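Local coordinates for protein membrane attack complex assembly inhibitor BGA71 (Borreliella bavariensis, PDB 6FMH) that inhibits assembly of the membrane attack complex of complement, probably shielding the Lyme disease spirochete at its outer surface, at residues I39-T44 with T64-L69; A43-D48 with Y94-F99; T85-N88 with H92-T95; K167-N172 with A177-E182. One frame throughout, in Å; residues are numbered along the deposited sequence.

Contact 1: I39-T44 with T64-L69; sequences INFLAT and TIYSSL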
loop_
_atom_site.group_PDB
_atom_site.type_symbol
_atom_site.label_atom_id
_atom_site.label_comp_id
_atom_site.label_asym_id
_atom_site.label_seq_id
_atom_site.Cartn_x
_atom_site.Cartn_y
_atom_site.Cartn_z
ATOM N N ILE A 39 23.546 3.657 8.864
ATOM C CA ILE A 39 22.984 2.991 10.060
ATOM C C ILE A 39 22.195 1.761 9.589
ATOM O O ILE A 39 21.216 1.919 8.863
ATOM C CB ILE A 39 22.066 3.973 10.836
ATOM C CG1 ILE A 39 21.483 3.434 12.146
ATOM C CG2 ILE A 39 20.880 4.412 10.000
ATOM C CD1 ILE A 39 21.171 4.579 13.093
ATOM N N ASN A 40 22.650 0.558 9.935
ATOM C CA ASN A 40 22.010 -0.655 9.405
ATOM C C ASN A 40 21.251 -1.232 10.568
ATOM O O ASN A 40 21.711 -2.134 11.290
ATOM C CB ASN A 40 22.976 -1.679 8.746
ATOM C CG ASN A 40 22.301 -2.580 7.671
ATOM O OD1 ASN A 40 21.126 -2.868 7.725
ATOM N ND2 ASN A 40 23.096 -3.022 6.685
ATOM N N PHE A 41 20.108 -0.626 10.826
ATOM C CA PHE A 41 19.384 -0.845 12.083
ATOM C C PHE A 41 19.146 -2.314 12.351
ATOM O O PHE A 41 19.297 -2.781 13.480
ATOM C CB PHE A 41 18.078 -0.027 12.070
ATOM C CG PHE A 41 17.191 -0.272 13.253
ATOM C CD1 PHE A 41 17.685 -0.180 14.570
ATOM C CD2 PHE A 41 15.872 -0.637 13.062
ATOM C CE1 PHE A 41 16.871 -0.455 15.655
ATOM C CE2 PHE A 41 15.048 -0.905 14.155
ATOM C CZ PHE A 41 15.551 -0.828 15.453
ATOM N N LEU A 42 18.795 -3.067 11.335
ATOM C CA LEU A 42 18.457 -4.450 11.545
ATOM C C LEU A 42 19.471 -5.376 10.922
ATOM O O LEU A 42 19.164 -6.537 10.641
ATOM C CB LEU A 42 17.054 -4.749 10.979
ATOM C CG LEU A 42 15.889 -4.009 11.657
ATOM C CD1 LEU A 42 14.644 -4.146 10.838
ATOM C CD2 LEU A 42 15.614 -4.523 13.045
ATOM N N ALA A 43 20.689 -4.913 10.739
ATOM C CA ALA A 43 21.704 -5.744 10.074
ATOM C C ALA A 43 21.807 -7.120 10.679
ATOM O O ALA A 43 21.760 -8.127 9.976
ATOM C CB ALA A 43 23.068 -5.067 10.134
ATOM N N THR A 44 21.994 -7.163 11.992
ATOM C CA THR A 44 22.058 -8.435 12.743
ATOM C C THR A 44 20.906 -9.422 12.468
ATOM O O THR A 44 21.141 -10.632 12.362
ATOM C CB THR A 44 22.129 -8.149 14.267
ATOM O OG1 THR A 44 23.273 -7.315 14.555
ATOM C CG2 THR A 44 22.220 -9.435 15.093
ATOM N N THR A 64 7.212 1.774 12.382
ATOM C CA THR A 64 6.760 1.900 13.792
ATOM C C THR A 64 7.835 2.406 14.710
ATOM O O THR A 64 7.661 3.353 15.412
ATOM C CB THR A 64 6.177 0.574 14.352
ATOM O OG1 THR A 64 4.842 0.381 13.849
ATOM C CG2 THR A 64 6.053 0.649 15.848
ATOM N N ILE A 65 9.011 1.829 14.573
ATOM C CA ILE A 65 10.142 2.168 15.459
ATOM C C ILE A 65 10.591 3.592 15.277
ATOM O O ILE A 65 10.623 4.355 16.221
ATOM C CB ILE A 65 11.366 1.243 15.202
ATOM C CG1 ILE A 65 11.023 -0.227 15.430
ATOM C CG2 ILE A 65 12.559 1.653 16.067
ATOM C CD1 ILE A 65 11.250 -0.708 16.817
ATOM N N TYR A 66 10.915 3.947 14.036
ATOM C CA TYR A 66 11.512 5.245 13.715
ATOM C C TYR A 66 10.554 6.347 14.018
ATOM O O TYR A 66 10.950 7.419 14.491
ATOM C CB TYR A 66 11.893 5.296 12.249
ATOM C CG TYR A 66 13.156 4.525 11.841
ATOM C CD1 TYR A 66 13.615 3.444 12.548
ATOM C CD2 TYR A 66 13.872 4.920 10.725
ATOM C CE1 TYR A 66 14.727 2.756 12.154
ATOM C CE2 TYR A 66 15.002 4.260 10.326
ATOM C CZ TYR A 66 15.434 3.175 11.060
ATOM O OH TYR A 66 16.539 2.477 10.637
ATOM N N SER A 67 9.290 6.121 13.700
ATOM C CA SER A 67 8.267 7.150 13.959
ATOM C C SER A 67 8.157 7.254 15.451
ATOM O O SER A 67 7.897 8.337 15.956
ATOM C CB SER A 67 6.889 6.833 13.307
ATOM O OG SER A 67 6.226 5.792 14.003
ATOM N N SER A 68 8.298 6.128 16.136
ATOM C CA SER A 68 8.172 6.109 17.585
ATOM C C SER A 68 9.297 6.852 18.286
ATOM O O SER A 68 9.087 7.547 19.281
ATOM C CB SER A 68 8.116 4.674 18.118
ATOM O OG SER A 68 6.881 4.014 17.783
ATOM N N LEU A 69 10.492 6.719 17.746
ATOM C CA LEU A 69 11.661 7.403 18.262
ATOM C C LEU A 69 11.959 8.669 17.491
ATOM O O LEU A 69 13.059 9.237 17.590
ATOM C CB LEU A 69 12.867 6.513 18.168
ATOM C CG LEU A 69 12.713 5.195 18.910
ATOM C CD1 LEU A 69 13.895 4.313 18.582
ATOM C CD2 LEU A 69 12.639 5.470 20.393
#
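F41 and Y66 form the centre of this contact as an offset edge-to-face aromatic pair: the edge of Y66 turns toward the face of F41, with ring centroids 5.7 Å apart and planes at 63°. The side chains run antiparallel alongside one another, so that CE1 of Y66 comes 3.7 Å from CD2 of F41, while its OH reaches back to CB at the root of the phenylalanine. CG of F41 stands anti to the backbone N (chi1 175°), which carries the ring away from the turn N40-A43 toward helix 55-68.

The aliphatic part is smaller. CG2 of I65 lies 3.9 Å from CZ of F41, this methyl approaching the ring obliquely near CZ and CE2. No hydrogen bond joins the two segments.

Polar groups are served separately. T64 O accepts from S68 N at 2.9 Å and from S68 OG at 2.6 Å, the two donors arriving from opposite faces of the carbonyl plane. The phenol OH of Y66 is hydrogen-bonded to D35 OD1.

Around this buried pair, helix 12-36 supplies I31 and I34 against Y66, and helix 73-88 packs I76 on F41 and L79 on I65.

Contact 2: A43-D48 with Y94-F99; sequences ATFKAD and YTSKEF
D48 and K97 meet across the contact in a salt bridge, OD2 of D48 lying 3.3 Å from NZ of K97. The two side chains approach head-on, and CE of the lysine passes beside the same oxygen. Next to this pair, F45 reaches helix 90-123 at S96. Its CZ is 4.1 Å from CB of S96, and the OG of S96 lies at the edge of the ring, near its plane, 4.1 Å from CE1. These are loose van der Waals approaches; no hydrogen bond crosses between the segments, and the nearest backbones, at F45 and K97, are 8.3 Å apart from CA to CA.

One step out, the torsions place the two charged ends. With chi1 at 178°, the D48 carboxylate swings opposite its own N and toward helix 90-123; K97 runs extended through chi2 and chi3 and bends at chi4 (138°). The other carboxylate oxygen, OD1, has a weak hydrogen bond to K50 N. S96 OG is held by R93 O one turn earlier in its own helix. Y87 of helix 73-88 packs on D48 and S96 and meets F45 edge-to-face.

The chemistry thus joins a loose contact of the F45 ring with a serine to a single ion pair. D48 is buried whereas K97 is partly exposed, so the lysine charge probably offsets the cost of burying the carboxylate, fastening the end of the short segment 43-48 to the long helix 90-123.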
loop_
_atom_site.group_PDB
_atom_site.type_symbol
_atom_site.label_atom_id
_atom_site.label_comp_id
_atom_site.label_asym_id
_atom_site.label_seq_id
_atom_site.Cartn_x
_atom_site.Cartn_y
_atom_site.Cartn_z
ATOM N N ALA A 43 20.689 -4.913 10.739
ATOM C CA ALA A 43 21.704 -5.744 10.074
ATOM C C ALA A 43 21.807 -7.120 10.679
ATOM O O ALA A 43 21.760 -8.127 9.976
ATOM C CB ALA A 43 23.068 -5.067 10.134
ATOM N N THR A 44 21.994 -7.163 11.992
ATOM C CA THR A 44 22.058 -8.435 12.743
ATOM C C THR A 44 20.906 -9.422 12.468
ATOM O O THR A 44 21.141 -10.632 12.362
ATOM C CB THR A 44 22.129 -8.149 14.267
ATOM O OG1 THR A 44 23.273 -7.315 14.555
ATOM C CG2 THR A 44 22.220 -9.435 15.093
ATOM N N PHE A 45 19.701 -8.904 12.285
ATOM C CA PHE A 45 18.537 -9.748 11.918
ATOM C C PHE A 45 18.557 -10.182 10.455
ATOM O O PHE A 45 18.044 -11.246 10.110
ATOM C CB PHE A 45 17.238 -9.008 12.188
ATOM C CG PHE A 45 17.070 -8.660 13.620
ATOM C CD1 PHE A 45 16.550 -9.595 14.512
ATOM C CD2 PHE A 45 17.574 -7.448 14.114
ATOM C CE1 PHE A 45 16.468 -9.308 15.845
ATOM C CE2 PHE A 45 17.516 -7.176 15.462
ATOM C CZ PHE A 45 16.961 -8.099 16.328
ATOM N N LYS A 46 19.134 -9.327 9.605
ATOM C CA LYS A 46 19.344 -9.597 8.201
ATOM C C LYS A 46 20.348 -10.711 8.011
ATOM O O LYS A 46 20.207 -11.559 7.154
ATOM C CB LYS A 46 19.854 -8.330 7.489
ATOM C CG LYS A 46 18.789 -7.336 7.037
ATOM C CD LYS A 46 19.340 -6.467 5.933
ATOM C CE LYS A 46 18.344 -5.398 5.444
ATOM N NZ LYS A 46 18.902 -4.028 5.309
ATOM N N ALA A 47 21.360 -10.747 8.856
ATOM C CA ALA A 47 22.412 -11.761 8.746
ATOM C C ALA A 47 21.936 -13.122 9.230
ATOM O O ALA A 47 22.649 -14.105 9.057
ATOM C CB ALA A 47 23.653 -11.321 9.505
ATOM N N ASP A 48 20.731 -13.178 9.814
ATOM C CA ASP A 48 20.179 -14.407 10.365
ATOM C C ASP A 48 19.589 -15.323 9.291
ATOM O O ASP A 48 18.709 -14.938 8.543
ATOM C CB ASP A 48 19.112 -14.055 11.404
ATOM C CG ASP A 48 18.445 -15.276 12.003
ATOM O OD1 ASP A 48 18.751 -16.373 11.546
ATOM O OD2 ASP A 48 17.576 -15.157 12.873
ATOM N N TYR A 94 15.454 -14.998 21.486
ATOM C CA TYR A 94 14.043 -15.045 21.110
ATOM C C TYR A 94 13.279 -13.787 21.482
ATOM O O TYR A 94 12.336 -13.394 20.821
ATOM C CB TYR A 94 13.371 -16.269 21.753
ATOM C CG TYR A 94 13.016 -16.088 23.207
ATOM C CD1 TYR A 94 13.970 -16.235 24.206
ATOM C CD2 TYR A 94 11.729 -15.720 23.578
ATOM C CE1 TYR A 94 13.642 -16.056 25.546
ATOM C CE2 TYR A 94 11.377 -15.533 24.914
ATOM C CZ TYR A 94 12.339 -15.711 25.900
ATOM O OH TYR A 94 11.984 -15.505 27.219
ATOM N N THR A 95 13.659 -13.201 22.594
ATOM C CA THR A 95 13.040 -12.008 23.084
ATOM C C THR A 95 13.253 -10.826 22.133
ATOM O O THR A 95 12.333 -10.014 21.933
ATOM C CB THR A 95 13.611 -11.718 24.454
ATOM O OG1 THR A 95 13.385 -12.866 25.283
ATOM C CG2 THR A 95 12.943 -10.517 25.058
ATOM N N SER A 96 14.426 -10.744 21.491
ATOM C CA SER A 96 14.653 -9.722 20.490
ATOM C C SER A 96 13.768 -9.985 19.311
ATOM O O SER A 96 13.164 -9.083 18.748
ATOM C CB SER A 96 16.136 -9.697 20.052
ATOM O OG SER A 96 16.579 -10.962 19.600
ATOM N N LYS A 97 13.740 -11.231 18.872
ATOM C CA LYS A 97 12.897 -11.616 17.723
ATOM C C LYS A 97 11.428 -11.365 17.984
ATOM O O LYS A 97 10.730 -10.814 17.137
ATOM C CB LYS A 97 13.101 -13.086 17.377
ATOM C CG LYS A 97 14.206 -13.294 16.410
ATOM C CD LYS A 97 14.376 -14.766 16.083
ATOM C CE LYS A 97 15.646 -15.002 15.311
ATOM N NZ LYS A 97 16.377 -16.205 15.758
ATOM N N GLU A 98 10.953 -11.789 19.140
ATOM C CA GLU A 98 9.549 -11.552 19.489
ATOM C C GLU A 98 9.208 -10.055 19.506
ATOM O O GLU A 98 8.203 -9.646 18.974
ATOM C CB GLU A 98 9.181 -12.244 20.823
ATOM C CG GLU A 98 8.716 -13.667 20.584
ATOM C CD GLU A 98 8.647 -14.520 21.832
ATOM O OE1 GLU A 98 8.131 -14.053 22.881
ATOM O OE2 GLU A 98 9.005 -15.703 21.712
ATOM N N PHE A 99 10.048 -9.248 20.157
ATOM C CA PHE A 99 9.854 -7.796 20.135
ATOM C C PHE A 99 9.651 -7.299 18.680
ATOM O O PHE A 99 8.789 -6.484 18.411
ATOM C CB PHE A 99 11.051 -7.108 20.805
ATOM C CG PHE A 99 11.029 -5.634 20.694
ATOM C CD1 PHE A 99 10.271 -4.880 21.569
ATOM C CD2 PHE A 99 11.735 -4.983 19.670
ATOM C CE1 PHE A 99 10.236 -3.483 21.452
ATOM C CE2 PHE A 99 11.682 -3.599 19.546
ATOM C CZ PHE A 99 10.934 -2.849 20.435
#

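Contact 3: T85-N88 with H92-T95; sequences TLYN and HRYT
Y87 O receives NE of R93 at 3.0 Å, with an N-H...O angle of 179°, so the bond is essentially straight. The acceptor lies in the guanidinium plane, whereas seen from the carbonyl the donor is tilted out of its plane. This places the backbone oxygen at the edge of the arginine's flat end and leaves a face for the tyrosine ring of the same residue.

That ring is stacked with the guanidinium: the planes are 15° apart and the centres 4.1 Å apart. NE sits over the middle of the ring, CZ is displaced from the ring axis in an off-centre cation-pi contact, and CD makes a CH-pi contact 3.8 Å from the ring centroid. The arginine is extended through chi2 and bends at chi3 (-85°), which lets it follow the ring and still reach the carbonyl.

The setting is a short interhelical turn, in which helix 73-88 passes almost directly into helix 90-123. Here R93, in the first turn of the second helix, folds back onto a residue near the C-terminal end of the first.

Beside the polar grip, L86 supplies apolar packing. Its CD2 comes 4.1 Å from CB of H92, and its CD1 stands 4.4 Å from CG2 of T95. From helix 173-183, D174 and A177 pack on H92.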
loop_
_atom_site.group_PDB
_atom_site.type_symbol
_atom_site.label_atom_id
_atom_site.label_comp_id
_atom_site.label_asym_id
_atom_site.label_seq_id
_atom_site.Cartn_x
_atom_site.Cartn_y
_atom_site.Cartn_z
ATOM N N THR A 85 22.434 -6.855 21.873
ATOM C CA THR A 85 22.781 -7.517 23.129
ATOM C C THR A 85 21.926 -8.788 23.314
ATOM O O THR A 85 22.462 -9.862 23.551
ATOM C CB THR A 85 22.524 -6.570 24.303
ATOM O OG1 THR A 85 23.128 -5.290 24.009
ATOM C CG2 THR A 85 23.047 -7.117 25.616
ATOM N N LEU A 86 20.606 -8.639 23.219
ATOM C CA LEU A 86 19.673 -9.733 23.492
ATOM C C LEU A 86 19.872 -10.847 22.484
ATOM O O LEU A 86 19.872 -12.025 22.860
ATOM C CB LEU A 86 18.206 -9.255 23.458
ATOM C CG LEU A 86 17.747 -8.334 24.579
ATOM C CD1 LEU A 86 16.342 -7.787 24.362
ATOM C CD2 LEU A 86 17.817 -9.024 25.920
ATOM N N TYR A 87 20.067 -10.461 21.224
ATOM C CA TYR A 87 20.297 -11.397 20.133
ATOM C C TYR A 87 21.588 -12.182 20.329
ATOM O O TYR A 87 21.633 -13.388 20.117
ATOM C CB TYR A 87 20.400 -10.648 18.797
ATOM C CG TYR A 87 20.470 -11.529 17.585
ATOM C CD1 TYR A 87 21.685 -12.084 17.162
ATOM C CD2 TYR A 87 19.341 -11.820 16.858
ATOM C CE1 TYR A 87 21.762 -12.921 16.057
ATOM C CE2 TYR A 87 19.421 -12.625 15.741
ATOM C CZ TYR A 87 20.636 -13.184 15.352
ATOM O OH TYR A 87 20.726 -14.010 14.242
ATOM N N ASN A 88 22.647 -11.504 20.743
ATOM C CA ASN A 88 23.915 -12.178 20.951
ATOM C C ASN A 88 23.988 -13.078 22.175
ATOM O O ASN A 88 24.980 -13.798 22.341
ATOM C CB ASN A 88 25.058 -11.183 20.988
ATOM C CG ASN A 88 25.266 -10.539 19.684
ATOM O OD1 ASN A 88 25.024 -11.159 18.645
ATOM N ND2 ASN A 88 25.703 -9.295 19.691
ATOM N N HIS A 92 18.462 -15.421 25.346
ATOM C CA HIS A 92 17.480 -14.370 25.159
ATOM C C HIS A 92 17.272 -13.938 23.713
ATOM O O HIS A 92 16.493 -13.018 23.451
ATOM C CB HIS A 92 17.866 -13.139 25.974
ATOM C CG HIS A 92 18.001 -13.409 27.431
ATOM N ND1 HIS A 92 19.113 -13.021 28.144
ATOM C CD2 HIS A 92 17.188 -14.039 28.305
ATOM C CE1 HIS A 92 18.977 -13.399 29.400
ATOM N NE2 HIS A 92 17.809 -14.002 29.525
ATOM N N ARG A 93 17.945 -14.589 22.774
ATOM C CA ARG A 93 17.763 -14.223 21.382
ATOM C C ARG A 93 16.272 -14.035 21.065
ATOM O O ARG A 93 15.871 -13.039 20.471
ATOM C CB ARG A 93 18.398 -15.233 20.447
ATOM C CG ARG A 93 18.602 -14.634 19.053
ATOM C CD ARG A 93 19.230 -15.560 18.004
ATOM N NE ARG A 93 20.700 -15.452 18.173
ATOM C CZ ARG A 93 21.678 -16.138 17.571
ATOM N NH1 ARG A 93 21.415 -17.098 16.722
ATOM N NH2 ARG A 93 22.944 -15.864 17.857
ATOM N N TYR A 94 15.454 -14.998 21.486
ATOM C CA TYR A 94 14.043 -15.045 21.110
ATOM C C TYR A 94 13.279 -13.787 21.482
ATOM O O TYR A 94 12.336 -13.394 20.821
ATOM C CB TYR A 94 13.371 -16.269 21.753
ATOM C CG TYR A 94 13.016 -16.088 23.207
ATOM C CD1 TYR A 94 13.970 -16.235 24.206
ATOM C CD2 TYR A 94 11.729 -15.720 23.578
ATOM C CE1 TYR A 94 13.642 -16.056 25.546
ATOM C CE2 TYR A 94 11.377 -15.533 24.914
ATOM C CZ TYR A 94 12.339 -15.711 25.900
ATOM O OH TYR A 94 11.984 -15.505 27.219
ATOM N N THR A 95 13.659 -13.201 22.594
ATOM C CA THR A 95 13.040 -12.008 23.084
ATOM C C THR A 95 13.253 -10.826 22.133
ATOM O O THR A 95 12.333 -10.014 21.933
ATOM C CB THR A 95 13.611 -11.718 24.454
ATOM O OG1 THR A 95 13.385 -12.866 25.283
ATOM C CG2 THR A 95 12.943 -10.517 25.058
#

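Contact 4: K167-N172 with A177-E182; sequences KNIQTN and ATYMKE
I169 lays its CG1-CD1 arm against the root of the Y179 side chain. CD1 approaches CB of Y179 at 3.4 Å and CG at 4.1 Å, while CG1 is 4.0 Å from CD2 of the ring. The isoleucine arm lies roughly perpendicular to the tyrosine side chain and approaches the ring obliquely, so this is aliphatic packing rather than a face-on CH-pi arrangement. Y179 sets out from its helix toward the loop, and its CB and CG are the atoms that meet I169; a chi1 of 180° then turns the ring to the side opposite the backbone N.

K167 makes a slighter approach farther along the same ring: NZ lies at its edge, near the plane, 4.4 Å from CE2. No hydrogen bond links the segments, and the nearest CA atoms, those of I169 and Y179, are 7.4 Å apart.

The far end of Y179 is anchored on helix 127-163, where its OH is hydrogen-bonded to D161 OD2 and to T158 OG1. I169 also touches Y162 of that helix.

At the start of helix 173-183, N172 occupies the N-cap position, its OD1 making weak hydrogen bonds to D174 N and A175 N. The whole is an interhelical loop folded back on the helix it leads into: a side chain three residues before the N-cap packs on a tyrosine seven residues after it, within the loop that connects helices 127-163 and 173-183.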
loop_
_atom_site.group_PDB
_atom_site.type_symbol
_atom_site.label_atom_id
_atom_site.label_comp_id
_atom_site.label_asym_id
_atom_site.label_seq_id
_atom_site.Cartn_x
_atom_site.Cartn_y
_atom_site.Cartn_z
ATOM N N LYS A 167 17.606 -0.450 36.929
ATOM C CA LYS A 167 17.397 -1.862 37.158
ATOM C C LYS A 167 18.464 -2.672 36.424
ATOM O O LYS A 167 18.219 -3.782 35.960
ATOM C CB LYS A 167 16.014 -2.273 36.684
ATOM C CG LYS A 167 14.871 -1.581 37.422
ATOM C CD LYS A 167 13.517 -2.162 37.056
ATOM C CE LYS A 167 12.315 -1.205 37.416
ATOM N NZ LYS A 167 11.647 -0.489 36.259
ATOM N N ASN A 168 19.655 -2.074 36.339
ATOM C CA ASN A 168 20.822 -2.699 35.749
ATOM C C ASN A 168 20.615 -3.187 34.311
ATOM O O ASN A 168 21.322 -4.092 33.843
ATOM C CB ASN A 168 21.269 -3.837 36.634
ATOM C CG ASN A 168 21.641 -3.376 38.028
ATOM O OD1 ASN A 168 21.232 -4.003 39.009
ATOM N ND2 ASN A 168 22.386 -2.277 38.139
ATOM N N ILE A 169 19.708 -2.528 33.590
ATOM C CA ILE A 169 19.266 -2.976 32.286
ATOM C C ILE A 169 20.343 -2.811 31.185
ATOM O O ILE A 169 20.290 -3.481 30.155
ATOM C CB ILE A 169 17.944 -2.205 31.964
ATOM C CG1 ILE A 169 16.761 -2.813 32.732
ATOM C CG2 ILE A 169 17.597 -2.128 30.502
ATOM C CD1 ILE A 169 16.641 -4.305 32.588
ATOM N N GLN A 170 21.324 -1.958 31.413
ATOM C CA GLN A 170 22.455 -1.827 30.501
ATOM C C GLN A 170 23.608 -2.707 30.895
ATOM O O GLN A 170 24.451 -3.050 30.083
ATOM C CB GLN A 170 22.948 -0.370 30.481
ATOM C CG GLN A 170 23.996 -0.075 29.432
ATOM C CD GLN A 170 24.295 1.392 29.365
ATOM O OE1 GLN A 170 23.649 2.220 30.023
ATOM N NE2 GLN A 170 25.250 1.748 28.527
ATOM N N THR A 171 23.676 -3.001 32.175
ATOM C CA THR A 171 24.764 -3.774 32.740
ATOM C C THR A 171 24.478 -5.256 32.707
ATOM O O THR A 171 25.399 -6.065 32.705
ATOM C CB THR A 171 24.935 -3.325 34.176
ATOM O OG1 THR A 171 25.604 -2.048 34.160
ATOM C CG2 THR A 171 25.721 -4.353 35.023
ATOM N N ASN A 172 23.202 -5.615 32.695
ATOM C CA ASN A 172 22.813 -6.991 32.929
ATOM C C ASN A 172 21.830 -7.442 31.905
ATOM O O ASN A 172 20.671 -7.007 31.908
ATOM C CB ASN A 172 22.210 -7.074 34.333
ATOM C CG ASN A 172 22.070 -8.497 34.836
ATOM O OD1 ASN A 172 22.033 -9.447 34.058
ATOM N ND2 ASN A 172 22.002 -8.643 36.146
ATOM N N ALA A 177 16.564 -8.597 29.598
ATOM C CA ALA A 177 15.587 -9.544 29.089
ATOM C C ALA A 177 14.292 -9.496 29.890
ATOM O O ALA A 177 13.202 -9.557 29.303
ATOM C CB ALA A 177 16.137 -10.937 29.138
ATOM N N THR A 178 14.394 -9.366 31.202
ATOM C CA THR A 178 13.199 -9.365 32.001
ATOM C C THR A 178 12.382 -8.109 31.736
ATOM O O THR A 178 11.156 -8.182 31.593
ATOM C CB THR A 178 13.533 -9.458 33.497
ATOM O OG1 THR A 178 14.321 -10.616 33.702
ATOM C CG2 THR A 178 12.327 -9.528 34.351
ATOM N N TYR A 179 13.078 -6.992 31.619
ATOM C CA TYR A 179 12.436 -5.740 31.374
ATOM C C TYR A 179 11.655 -5.773 30.041
ATOM O O TYR A 179 10.511 -5.307 29.966
ATOM C CB TYR A 179 13.486 -4.640 31.374
ATOM C CG TYR A 179 12.953 -3.256 31.122
ATOM C CD1 TYR A 179 12.650 -2.823 29.859
ATOM C CD2 TYR A 179 12.839 -2.348 32.157
ATOM C CE1 TYR A 179 12.177 -1.550 29.644
ATOM C CE2 TYR A 179 12.395 -1.049 31.954
ATOM C CZ TYR A 179 12.055 -0.657 30.704
ATOM O OH TYR A 179 11.554 0.603 30.507
ATOM N N MET A 180 12.319 -6.214 28.974
ATOM C CA MET A 180 11.700 -6.233 27.675
ATOM C C MET A 180 10.505 -7.162 27.711
ATOM O O MET A 180 9.450 -6.836 27.154
ATOM C CB MET A 180 12.686 -6.688 26.630
ATOM C CG MET A 180 13.803 -5.699 26.335
ATOM S SD MET A 180 13.370 -4.037 25.875
ATOM C CE MET A 180 12.667 -4.222 24.341
ATOM N N LYS A 181 10.634 -8.298 28.418
ATOM C CA LYS A 181 9.509 -9.215 28.580
ATOM C C LYS A 181 8.296 -8.557 29.291
ATOM O O LYS A 181 7.157 -8.733 28.862
ATOM C CB LYS A 181 9.955 -10.458 29.358
ATOM C CG LYS A 181 10.479 -11.558 28.469
ATOM C CD LYS A 181 10.916 -12.797 29.230
ATOM C CE LYS A 181 12.299 -12.613 29.840
ATOM N NZ LYS A 181 12.865 -13.889 30.390
ATOM N N GLU A 182 8.550 -7.849 30.398
ATOM C CA GLU A 182 7.484 -7.299 31.250
ATOM C C GLU A 182 6.826 -6.002 30.664
ATOM O O GLU A 182 5.700 -5.628 31.045
ATOM C CB GLU A 182 7.953 -7.164 32.734
ATOM C CG GLU A 182 8.451 -8.513 33.358
ATOM C CD GLU A 182 7.452 -9.703 33.248
ATOM O OE1 GLU A 182 6.304 -9.543 33.709
ATOM O OE2 GLU A 182 7.792 -10.811 32.708
#

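Overall arrangement
Contact 1 lies deepest, its centre about 9 Å from the centre of the chain, and all its touching residues are buried; contacts 2, 3 and 4 lie progressively farther out, at about 14, 18 and 20 Å. The chemistry changes accordingly: aromatic and aliphatic packing in contact 1, charge pairing or stacking with partly exposed K97 and R93 in contacts 2 and 3, and a loop isoleucine with an exposed lysine beside it in contact 4. Contacts 1 and 2 overlap at A43 and T44, at the start of helix 43-46, while contacts 2 and 3 share helix 90-123 and meet around Y87. Helix 173-183 joins contact 4 to this group through M180, which packs on L86, T95 and F99.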